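Local coordinates for protein Non-ribosomal peptide synthetase (PDB 6VTJ) that probably releases a nonribosomal peptide from its 4'-phosphopantetheine-bearing carrier domain by reductive cleavage of the thioester, as a thiolation-reductase didomain of a larger synthetase, at residues Asp401-Asn404 against Thr405-Tyr408; Glu474-Leu477 against Lys478-Phe481. All blocks are in the same frame, centred on the assembly; numbering follows the deposited sequence.

Contact 1 of 2, residues Asp401-Asn404 against Thr405-Tyr408; sequences DALN and TYGY
Thr405 folds back on Ala402 at the close of the helix that begins at residue 396. Its OG1 lies between the backbone N and the carbonyl carbon (chi1 72°) and donates to Ala402 O at 3.0 Å. The same oxygen takes a weak bond from Thr405 N, so two donors of one residue share it. Thr405 CG2 rests 3.5 Å from Asp401 O.

Leu403 meets two tyrosines. Its CD2 comes in at the edge of the Tyr408 ring, in the ring plane, 3.8 Å from Tyr408 CE2, and also packs against the Tyr406 ring, 4.3 Å from Tyr406 CD2. Leu403 O accepts Tyr406 N at 3.0 Å, while the Tyr406 ring turns an edge to that oxygen, with Tyr406 CD2 3.1 Å from Leu403 O. Tyr406 CB in turn lies over one face of the Tyr408 ring, and Tyr406 OH is hydrogen-bonded to Asp482 OD1. An alanine in place of Tyr406 would probably leave Asp482 without its hydroxyl partner and open a gap beside Leu403 CD2.

Asn404 works at both ends: its carbonyl O receives Gly407 N at 3.0 Å, and its OD1 passes within 4.1 Å of Tyr408 CB on the way to bonding Ile410 N. These three-residue-spaced bonds, followed by Gly407 in the left-handed conformation (phi 83°), are characteristic of a helix C-terminus closed by glycine, here leading toward strand 411-412.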
ATOM      1  N   ASP A 401     -20.729  -0.302  13.776  1.00 27.52           N
ATOM      2  CA  ASP A 401     -21.157  -0.245  15.170  1.00 30.85           C
ATOM      3  C   ASP A 401     -20.371   0.809  15.928  1.00 35.91           C
ATOM      4  O   ASP A 401     -20.945   1.568  16.720  1.00 36.49           O
ATOM      5  CB  ASP A 401     -21.002  -1.606  15.854  1.00 32.07           C
ATOM      6  CG  ASP A 401     -22.023  -2.633  15.369  1.00 36.41           C
ATOM      7  OD1 ASP A 401     -22.949  -2.256  14.611  1.00 37.48           O
ATOM      8  OD2 ASP A 401     -21.872  -3.831  15.715  1.00 39.63           O
ATOM      9  N   ALA A 402     -19.053   0.877  15.688  1.00 29.92           N
ATOM     10  CA  ALA A 402     -18.249   1.929  16.319  1.00 34.76           C
ATOM     11  C   ALA A 402     -18.632   3.326  15.815  1.00 34.36           C
ATOM     12  O   ALA A 402     -18.707   4.281  16.599  1.00 33.83           O
ATOM     13  CB  ALA A 402     -16.766   1.666  16.077  1.00 27.63           C
ATOM     14  N   LEU A 403     -18.850   3.476  14.510  1.00 32.31           N
ATOM     15  CA  LEU A 403     -19.181   4.796  13.976  1.00 31.82           C
ATOM     16  C   LEU A 403     -20.535   5.282  14.484  1.00 33.04           C
ATOM     17  O   LEU A 403     -20.713   6.474  14.745  1.00 36.82           O
ATOM     18  CB  LEU A 403     -19.174   4.769  12.454  1.00 34.98           C
ATOM     19  CG  LEU A 403     -17.821   5.046  11.817  1.00 33.71           C
ATOM     20  CD1 LEU A 403     -17.960   4.919  10.309  1.00 34.60           C
ATOM     21  CD2 LEU A 403     -17.307   6.426  12.232  1.00 33.53           C
ATOM     22  N   ASN A 404     -21.500   4.382  14.653  1.00 31.43           N
ATOM     23  CA  ASN A 404     -22.828   4.821  15.074  1.00 34.63           C
ATOM     24  C   ASN A 404     -22.878   5.324  16.517  1.00 37.28           C
ATOM     25  O   ASN A 404     -23.891   5.917  16.907  1.00 35.17           O
ATOM     26  CB  ASN A 404     -23.843   3.695  14.886  1.00 32.27           C
ATOM     27  CG  ASN A 404     -24.355   3.621  13.476  1.00 33.42           C
ATOM     28  OD1 ASN A 404     -24.178   4.558  12.700  1.00 32.46           O
ATOM     29  ND2 ASN A 404     -24.997   2.513  13.128  1.00 36.10           N
ATOM     30  N   THR A 405     -21.839   5.106  17.329  1.00 33.65           N
ATOM     31  CA  THR A 405     -21.856   5.733  18.649  1.00 35.54           C
ATOM     32  C   THR A 405     -21.673   7.245  18.568  1.00 37.39           C
ATOM     33  O   THR A 405     -21.870   7.934  19.574  1.00 36.38           O
ATOM     34  CB  THR A 405     -20.791   5.121  19.567  1.00 33.80           C
ATOM     35  OG1 THR A 405     -19.488   5.544  19.148  1.00 35.54           O
ATOM     36  CG2 THR A 405     -20.865   3.608  19.544  1.00 35.95           C
ATOM     37  N   TYR A 406     -21.323   7.777  17.401  1.00 35.45           N
ATOM     38  CA  TYR A 406     -21.297   9.216  17.178  1.00 38.86           C
ATOM     39  C   TYR A 406     -22.632   9.762  16.690  1.00 36.33           C
ATOM     40  O   TYR A 406     -22.724  10.957  16.405  1.00 34.82           O
ATOM     41  CB  TYR A 406     -20.191   9.576  16.177  1.00 36.86           C
ATOM     42  CG  TYR A 406     -18.842   9.068  16.618  1.00 39.17           C
ATOM     43  CD1 TYR A 406     -18.110   9.744  17.591  1.00 38.06           C
ATOM     44  CD2 TYR A 406     -18.319   7.895  16.098  1.00 36.50           C
ATOM     45  CE1 TYR A 406     -16.888   9.266  18.025  1.00 40.36           C
ATOM     46  CE2 TYR A 406     -17.096   7.408  16.527  1.00 36.96           C
ATOM     47  CZ  TYR A 406     -16.388   8.097  17.483  1.00 36.96           C
ATOM     48  OH  TYR A 406     -15.176   7.615  17.891  1.00 36.61           O
ATOM     49  N   GLY A 407     -23.652   8.913  16.570  1.00 36.15           N
ATOM     50  CA  GLY A 407     -24.946   9.338  16.081  1.00 36.22           C
ATOM     51  C   GLY A 407     -25.097   9.394  14.581  1.00 40.29           C
ATOM     52  O   GLY A 407     -26.005  10.071  14.096  1.00 45.96           O
ATOM     53  N   TYR A 408     -24.249   8.695  13.815  1.00 40.46           N
ATOM     54  CA  TYR A 408     -24.338   8.784  12.357  1.00 38.66           C
ATOM     55  C   TYR A 408     -25.491   7.978  11.764  1.00 37.51           C
ATOM     56  O   TYR A 408     -25.828   8.188  10.593  1.00 41.39           O
ATOM     57  CB  TYR A 408     -23.026   8.336  11.708  1.00 38.00           C
ATOM     58  CG  TYR A 408     -21.852   9.223  12.034  1.00 39.98           C
ATOM     59  CD1 TYR A 408     -22.016  10.592  12.243  1.00 41.68           C
ATOM     60  CD2 TYR A 408     -20.580   8.694  12.141  1.00 41.25           C
ATOM     61  CE1 TYR A 408     -20.928  11.408  12.550  1.00 40.17           C
ATOM     62  CE2 TYR A 408     -19.494   9.492  12.446  1.00 46.80           C
ATOM     63  CZ  TYR A 408     -19.671  10.845  12.648  1.00 41.68           C
ATOM     64  OH  TYR A 408     -18.571  11.616  12.948  1.00 46.50           O
TER

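Contact 2 of 2, residues Glu474-Leu477 against Lys478-Phe481; sequences EEYL and KRLF
Lys478 doubles back along helix 474-485 to meet Glu474, one turn earlier. Its CB lies 3.5 Å from Glu474 O and its CG 3.3 Å from the same oxygen, since CG stands anti to the carbonyl carbon (chi1 -73°) and turns toward the start of the helix. CD runs on past that carbonyl in an extended chain. CE then packs against Glu474 CG at 3.5 Å, so the two aliphatic stems touch before their charges do. At the tip, NZ forms a salt bridge with Glu474 OE1 at 2.9 Å, approaching from above the carboxylate plane by 49°. The Glu474 carbonyl also accepts Lys478 N, so backbone and side chain join the same two residues.

Arg479 bends at chi3 (-74°) and lays one face of its guanidinium over Tyr476 CA, with NH2 3.6 Å from Tyr476 CB and at the edge of the tyrosine ring. The ring and guanidinium planes are steeply inclined to each other. Outside the helix, NE bonds to Tyr325 O, and Tyr325 also makes a cation-pi contact with the arginine. Tyr476 OH, bonded to Ser323 O, has Leu480 CD1 3.6 Å away. Leu477 CB and Phe481 CE2 meet at 4.3 Å.

Backbone bonds from each of residues 478-481 to the residue four before it mark a regular alpha helix, and an amphipathic one: the Glu474-Lys478 pair is a classic i to i+4 salt bridge, while Leu477 and Leu480 pack on Met363 of strand 360-365.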
ATOM      1  N   GLU A 474     -13.966  -2.202  20.017  1.00 33.01           N
ATOM      2  CA  GLU A 474     -14.699  -0.941  19.906  1.00 34.48           C
ATOM      3  C   GLU A 474     -13.894   0.226  20.467  1.00 32.06           C
ATOM      4  O   GLU A 474     -13.804   1.290  19.832  1.00 35.66           O
ATOM      5  CB  GLU A 474     -16.061  -1.034  20.611  1.00 35.12           C
ATOM      6  CG  GLU A 474     -16.942   0.184  20.275  1.00 40.44           C
ATOM      7  CD  GLU A 474     -18.408   0.067  20.703  1.00 50.13           C
ATOM      8  OE1 GLU A 474     -18.722   0.310  21.893  1.00 47.12           O
ATOM      9  OE2 GLU A 474     -19.249  -0.233  19.827  1.00 51.22           O
ATOM     10  N   GLU A 475     -13.270   0.033  21.631  1.00 32.64           N
ATOM     11  CA  GLU A 475     -12.444   1.085  22.215  1.00 35.84           C
ATOM     12  C   GLU A 475     -11.349   1.514  21.244  1.00 32.32           C
ATOM     13  O   GLU A 475     -11.145   2.713  21.009  1.00 29.76           O
ATOM     14  CB  GLU A 475     -11.850   0.619  23.551  1.00 35.03           C
ATOM     15  CG  GLU A 475     -12.912   0.249  24.622  1.00 42.93           C
ATOM     16  CD  GLU A 475     -13.064  -1.273  24.839  1.00 50.79           C
ATOM     17  OE1 GLU A 475     -12.834  -1.734  25.987  1.00 61.03           O
ATOM     18  OE2 GLU A 475     -13.410  -2.008  23.866  1.00 47.63           O
ATOM     19  N   TYR A 476     -10.642   0.545  20.649  1.00 31.12           N
ATOM     20  CA  TYR A 476      -9.616   0.933  19.692  1.00 28.72           C
ATOM     21  C   TYR A 476     -10.240   1.710  18.545  1.00 27.40           C
ATOM     22  O   TYR A 476      -9.752   2.791  18.174  1.00 26.01           O
ATOM     23  CB  TYR A 476      -8.859  -0.287  19.170  1.00 27.47           C
ATOM     24  CG  TYR A 476      -8.110   0.019  17.913  1.00 25.00           C
ATOM     25  CD1 TYR A 476      -6.968   0.806  17.944  1.00 26.55           C
ATOM     26  CD2 TYR A 476      -8.558  -0.451  16.685  1.00 26.62           C
ATOM     27  CE1 TYR A 476      -6.285   1.091  16.799  1.00 25.00           C
ATOM     28  CE2 TYR A 476      -7.874  -0.180  15.530  1.00 23.84           C
ATOM     29  CZ  TYR A 476      -6.744   0.596  15.590  1.00 26.02           C
ATOM     30  OH  TYR A 476      -6.063   0.876  14.431  1.00 23.37           O
ATOM     31  N   LEU A 477     -11.365   1.207  18.018  1.00 25.11           N
ATOM     32  CA  LEU A 477     -12.008   1.901  16.908  1.00 27.20           C
ATOM     33  C   LEU A 477     -12.434   3.299  17.337  1.00 27.77           C
ATOM     34  O   LEU A 477     -12.298   4.259  16.568  1.00 29.48           O
ATOM     35  CB  LEU A 477     -13.189   1.082  16.371  1.00 24.69           C
ATOM     36  CG  LEU A 477     -12.822  -0.221  15.636  1.00 29.28           C
ATOM     37  CD1 LEU A 477     -14.074  -0.999  15.223  1.00 25.19           C
ATOM     38  CD2 LEU A 477     -11.909   0.032  14.407  1.00 24.62           C
ATOM     39  N   LYS A 478     -12.869   3.457  18.593  1.00 31.44           N
ATOM     40  CA  LYS A 478     -13.251   4.802  19.018  1.00 31.27           C
ATOM     41  C   LYS A 478     -12.033   5.710  19.071  1.00 34.50           C
ATOM     42  O   LYS A 478     -12.083   6.853  18.585  1.00 33.54           O
ATOM     43  CB  LYS A 478     -13.968   4.765  20.364  1.00 33.45           C
ATOM     44  CG  LYS A 478     -15.369   4.214  20.274  1.00 36.19           C
ATOM     45  CD  LYS A 478     -16.001   4.067  21.648  1.00 38.91           C
ATOM     46  CE  LYS A 478     -17.349   3.390  21.537  1.00 44.87           C
ATOM     47  NZ  LYS A 478     -17.867   2.925  22.862  1.00 54.21           N
ATOM     48  N   ARG A 479     -10.914   5.200  19.610  1.00 31.74           N
ATOM     49  CA  ARG A 479      -9.673   5.965  19.568  1.00 29.96           C
ATOM     50  C   ARG A 479      -9.394   6.404  18.144  1.00 31.03           C
ATOM     51  O   ARG A 479      -9.152   7.592  17.875  1.00 30.85           O
ATOM     52  CB  ARG A 479      -8.497   5.144  20.119  1.00 33.82           C
ATOM     53  CG  ARG A 479      -8.569   4.843  21.621  1.00 31.56           C
ATOM     54  CD  ARG A 479      -7.201   4.535  22.207  1.00 30.80           C
ATOM     55  NE  ARG A 479      -6.706   3.213  21.825  1.00 34.96           N
ATOM     56  CZ  ARG A 479      -7.218   2.063  22.259  1.00 31.53           C
ATOM     57  NH1 ARG A 479      -8.244   2.058  23.102  1.00 32.86           N
ATOM     58  NH2 ARG A 479      -6.699   0.909  21.857  1.00 29.01           N
ATOM     59  N   LEU A 480      -9.539   5.466  17.203  1.00 29.01           N
ATOM     60  CA  LEU A 480      -9.213   5.760  15.813  1.00 24.88           C
ATOM     61  C   LEU A 480     -10.134   6.849  15.286  1.00 29.22           C
ATOM     62  O   LEU A 480      -9.680   7.874  14.746  1.00 28.56           O
ATOM     63  CB  LEU A 480      -9.336   4.479  14.981  1.00 28.29           C
ATOM     64  CG  LEU A 480      -8.986   4.497  13.492  1.00 28.83           C
ATOM     65  CD1 LEU A 480      -8.549   3.123  13.062  1.00 26.40           C
ATOM     66  CD2 LEU A 480     -10.190   4.962  12.660  1.00 26.14           C
ATOM     67  N   PHE A 481     -11.431   6.684  15.526  1.00 25.82           N
ATOM     68  CA  PHE A 481     -12.356   7.645  14.964  1.00 29.35           C
ATOM     69  C   PHE A 481     -12.268   8.967  15.711  1.00 31.06           C
ATOM     70  O   PHE A 481     -12.393  10.029  15.083  1.00 28.75           O
ATOM     71  CB  PHE A 481     -13.773   7.059  14.947  1.00 33.45           C
ATOM     72  CG  PHE A 481     -13.943   5.962  13.923  1.00 30.36           C
ATOM     73  CD1 PHE A 481     -13.513   6.147  12.629  1.00 29.27           C
ATOM     74  CD2 PHE A 481     -14.471   4.733  14.279  1.00 36.28           C
ATOM     75  CE1 PHE A 481     -13.640   5.144  11.689  1.00 32.63           C
ATOM     76  CE2 PHE A 481     -14.606   3.726  13.349  1.00 33.25           C
ATOM     77  CZ  PHE A 481     -14.191   3.930  12.049  1.00 27.26           C
TER

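How the contacts relate
Contact 1 comes first along the chain, at the end of helix 396-403 and in the loop before strand 411-412; contact 2 follows in the first two turns of helix 474-485, close to the C-terminus. Their centres are about 11 Å apart, and the two elements pack directly: Ala402 CB lies 3.6 Å from Leu477 CB, and Leu403 CD2 3.8 Å from Phe481 CG. The loop of contact 1 also rests on this helix, through Tyr406. Helix 474-485 thus lies between the helix end and strand 360-365 of the main sheet. Bound phosphopantetheine is about 13 Å from the Leu480 side chain, so both contacts belong to the reductase framework, without direct contact with the carrier's prosthetic group.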